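Local coordinates for glutamate--LysW ligase ArgX (Sulfolobus tokodaii, PDB 3VPB), which catalyses the ATP-dependent attachment of glutamate, through its amino group, to the gamma-carboxyl group of the C-terminal glutamate of the carrier protein LysW in arginine biosynthesis, at the interface of chains A and B. Coordinates in Å, arbitrary orientation; residue numbers count along the deposited sequence, not the author numbering. Chains: chain A/B, Putative acetylornithine deacetylase.

The interface of chains A and B. Residues chain A 95, 101, 104-106; chain B 38-40, 66.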
loop_
_atom_site.group_PDB
_atom_site.type_symbol
_atom_site.label_atom_id
_atom_site.label_comp_id
_atom_site.label_asym_id
_atom_site.label_seq_id
_atom_site.Cartn_x
_atom_site.Cartn_y
_atom_site.Cartn_z
ATOM N N TYR A 95 -21.352 -16.800 -16.898
ATOM C CA TYR A 95 -21.851 -16.197 -18.133
ATOM C C TYR A 95 -21.724 -17.131 -19.326
ATOM O O TYR A 95 -22.659 -17.239 -20.126
ATOM C CB TYR A 95 -21.144 -14.881 -18.447
ATOM C CG TYR A 95 -21.757 -14.149 -19.598
ATOM C CD1 TYR A 95 -22.841 -13.290 -19.396
ATOM C CD2 TYR A 95 -21.279 -14.323 -20.905
ATOM C CE1 TYR A 95 -23.426 -12.615 -20.460
ATOM C CE2 TYR A 95 -21.867 -13.653 -21.975
ATOM C CZ TYR A 95 -22.939 -12.799 -21.736
ATOM O OH TYR A 95 -23.543 -12.123 -22.780
ATOM N N ILE A 101 -26.231 -13.235 -14.621
ATOM C CA ILE A 101 -25.403 -12.413 -13.742
ATOM C C ILE A 101 -25.781 -10.951 -13.957
ATOM O O ILE A 101 -26.431 -10.611 -14.953
ATOM C CB ILE A 101 -23.876 -12.648 -14.012
ATOM C CG1 ILE A 101 -23.478 -12.141 -15.414
ATOM C CG2 ILE A 101 -23.512 -14.112 -13.756
ATOM C CD1 ILE A 101 -21.948 -12.154 -15.709
ATOM N N SER A 104 -22.661 -6.510 -16.741
ATOM C CA SER A 104 -21.369 -6.095 -16.163
ATOM C C SER A 104 -20.408 -5.652 -17.249
ATOM O O SER A 104 -20.461 -6.162 -18.348
ATOM C CB SER A 104 -20.719 -7.258 -15.413
ATOM O OG SER A 104 -21.419 -7.533 -14.218
ATOM N N ILE A 105 -19.558 -4.680 -16.934
ATOM C CA ILE A 105 -18.466 -4.254 -17.808
ATOM C C ILE A 105 -17.212 -4.208 -16.936
ATOM O O ILE A 105 -17.285 -3.769 -15.796
ATOM C CB ILE A 105 -18.653 -2.819 -18.393
ATOM C CG1 ILE A 105 -20.031 -2.593 -19.018
ATOM C CG2 ILE A 105 -17.596 -2.552 -19.463
ATOM C CD1 ILE A 105 -20.349 -1.065 -19.261
ATOM N N ILE A 106 -16.071 -4.668 -17.455
ATOM C CA ILE A 106 -14.840 -4.703 -16.658
ATOM C C ILE A 106 -13.931 -3.576 -17.145
ATOM O O ILE A 106 -13.727 -3.436 -18.339
ATOM C CB ILE A 106 -14.124 -6.050 -16.801
ATOM C CG1 ILE A 106 -15.055 -7.199 -16.382
ATOM C CG2 ILE A 106 -12.789 -6.095 -16.001
ATOM C CD1 ILE A 106 -15.755 -6.984 -15.000
ATOM N N LEU B 38 -14.085 -3.685 -21.078
ATOM C CA LEU B 38 -14.502 -4.921 -21.777
ATOM C C LEU B 38 -15.813 -5.436 -21.206
ATOM O O LEU B 38 -15.887 -5.749 -20.019
ATOM C CB LEU B 38 -13.424 -6.006 -21.627
ATOM C CG LEU B 38 -12.050 -5.770 -22.286
ATOM C CD1 LEU B 38 -11.182 -7.036 -22.217
ATOM C CD2 LEU B 38 -12.217 -5.339 -23.721
ATOM N N PRO B 39 -16.860 -5.552 -22.049
ATOM C CA PRO B 39 -18.142 -5.956 -21.462
ATOM C C PRO B 39 -18.322 -7.465 -21.442
ATOM O O PRO B 39 -17.774 -8.160 -22.313
ATOM C CB PRO B 39 -19.166 -5.328 -22.409
ATOM C CG PRO B 39 -18.476 -5.244 -23.725
ATOM C CD PRO B 39 -16.977 -5.242 -23.491
ATOM N N PHE B 40 -19.048 -7.958 -20.432
ATOM C CA PHE B 40 -19.438 -9.359 -20.360
ATOM C C PHE B 40 -20.663 -9.490 -21.224
ATOM O O PHE B 40 -21.805 -9.382 -20.741
ATOM C CB PHE B 40 -19.800 -9.770 -18.931
ATOM C CG PHE B 40 -18.666 -10.339 -18.155
ATOM C CD1 PHE B 40 -18.133 -9.658 -17.077
ATOM C CD2 PHE B 40 -18.113 -11.569 -18.501
ATOM C CE1 PHE B 40 -17.095 -10.204 -16.334
ATOM C CE2 PHE B 40 -17.062 -12.100 -17.767
ATOM C CZ PHE B 40 -16.554 -11.418 -16.696
ATOM N N VAL B 66 -12.771 -12.307 -19.455
ATOM C CA VAL B 66 -13.878 -11.645 -20.154
ATOM C C VAL B 66 -14.013 -12.127 -21.599
ATOM O O VAL B 66 -15.114 -12.407 -22.047
ATOM C CB VAL B 66 -13.786 -10.125 -20.114
ATOM C CG1 VAL B 66 -15.017 -9.469 -20.872
ATOM C CG2 VAL B 66 -13.748 -9.624 -18.640
HETATM O O HOH W 1 -23.041 -9.069 -18.199
#
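B:Phe40 and A:Ile106 meet beneath a short antiparallel pairing, edge to edge, of strand 104-107 of chain A with strand 38-39 of chain B, which may join the sheets of the two subunits. ArgX is a homotetramer, and this patch belongs to a two-fold symmetric interface between identical subunits, so the contact recurs with the chains exchanged. B:Phe40 loses 65 Å² of surface to chain A and A:Ile106 loses 45 Å² to chain B, together nearly half of the 244 Å² hidden here. Evidence for the pairing is a reciprocal couple of backbone bonds: A:Ile106 N donates to B:Leu38 O, and B:Leu38 N returns a bond to A:Ile106 O, each 2.8 Å long. The two acceptors are used differently. The donor lies in the carbonyl plane at A:Ile106 O but 36° above it at B:Leu38 O. Beyond B:Pro39, which has no N-H to give, B:Phe40 N continues the pattern with a bond of 3.1 Å to A:Ser104 O. A water then bridges A:Ser104 N (3.0 Å) and B:Phe40 O (2.8 Å), extending the link where direct pairing ends.

The phenyl ring of B:Phe40 points its CD1-CE1 side at chain A, with CE1 3.6 Å from A:Ile106 CG1 and CD1 touching A:Ser104 CB. A chi1 of -58° sets CG1 of A:Ile106 between B:Phe40 and B:Val66, and the bent chi2 of -50° brings CD1 to that same ring carbon, CE1. B:Val66, on helix 57-69, packs CG2 against CG1 as the two side chains run past each other in opposite directions.

A:Tyr95, on helix 87-96, lays one ring face, near its rim, against the backbone carbonyl of B:Phe40. An alanine here would remove the ring and is likely to leave that carbonyl without its aromatic cover, opening a gap beside the water bridge. The contact is edged by A:Tyr95 CE1, 3.6 Å from B:Phe40 O, the same oxygen that binds the water.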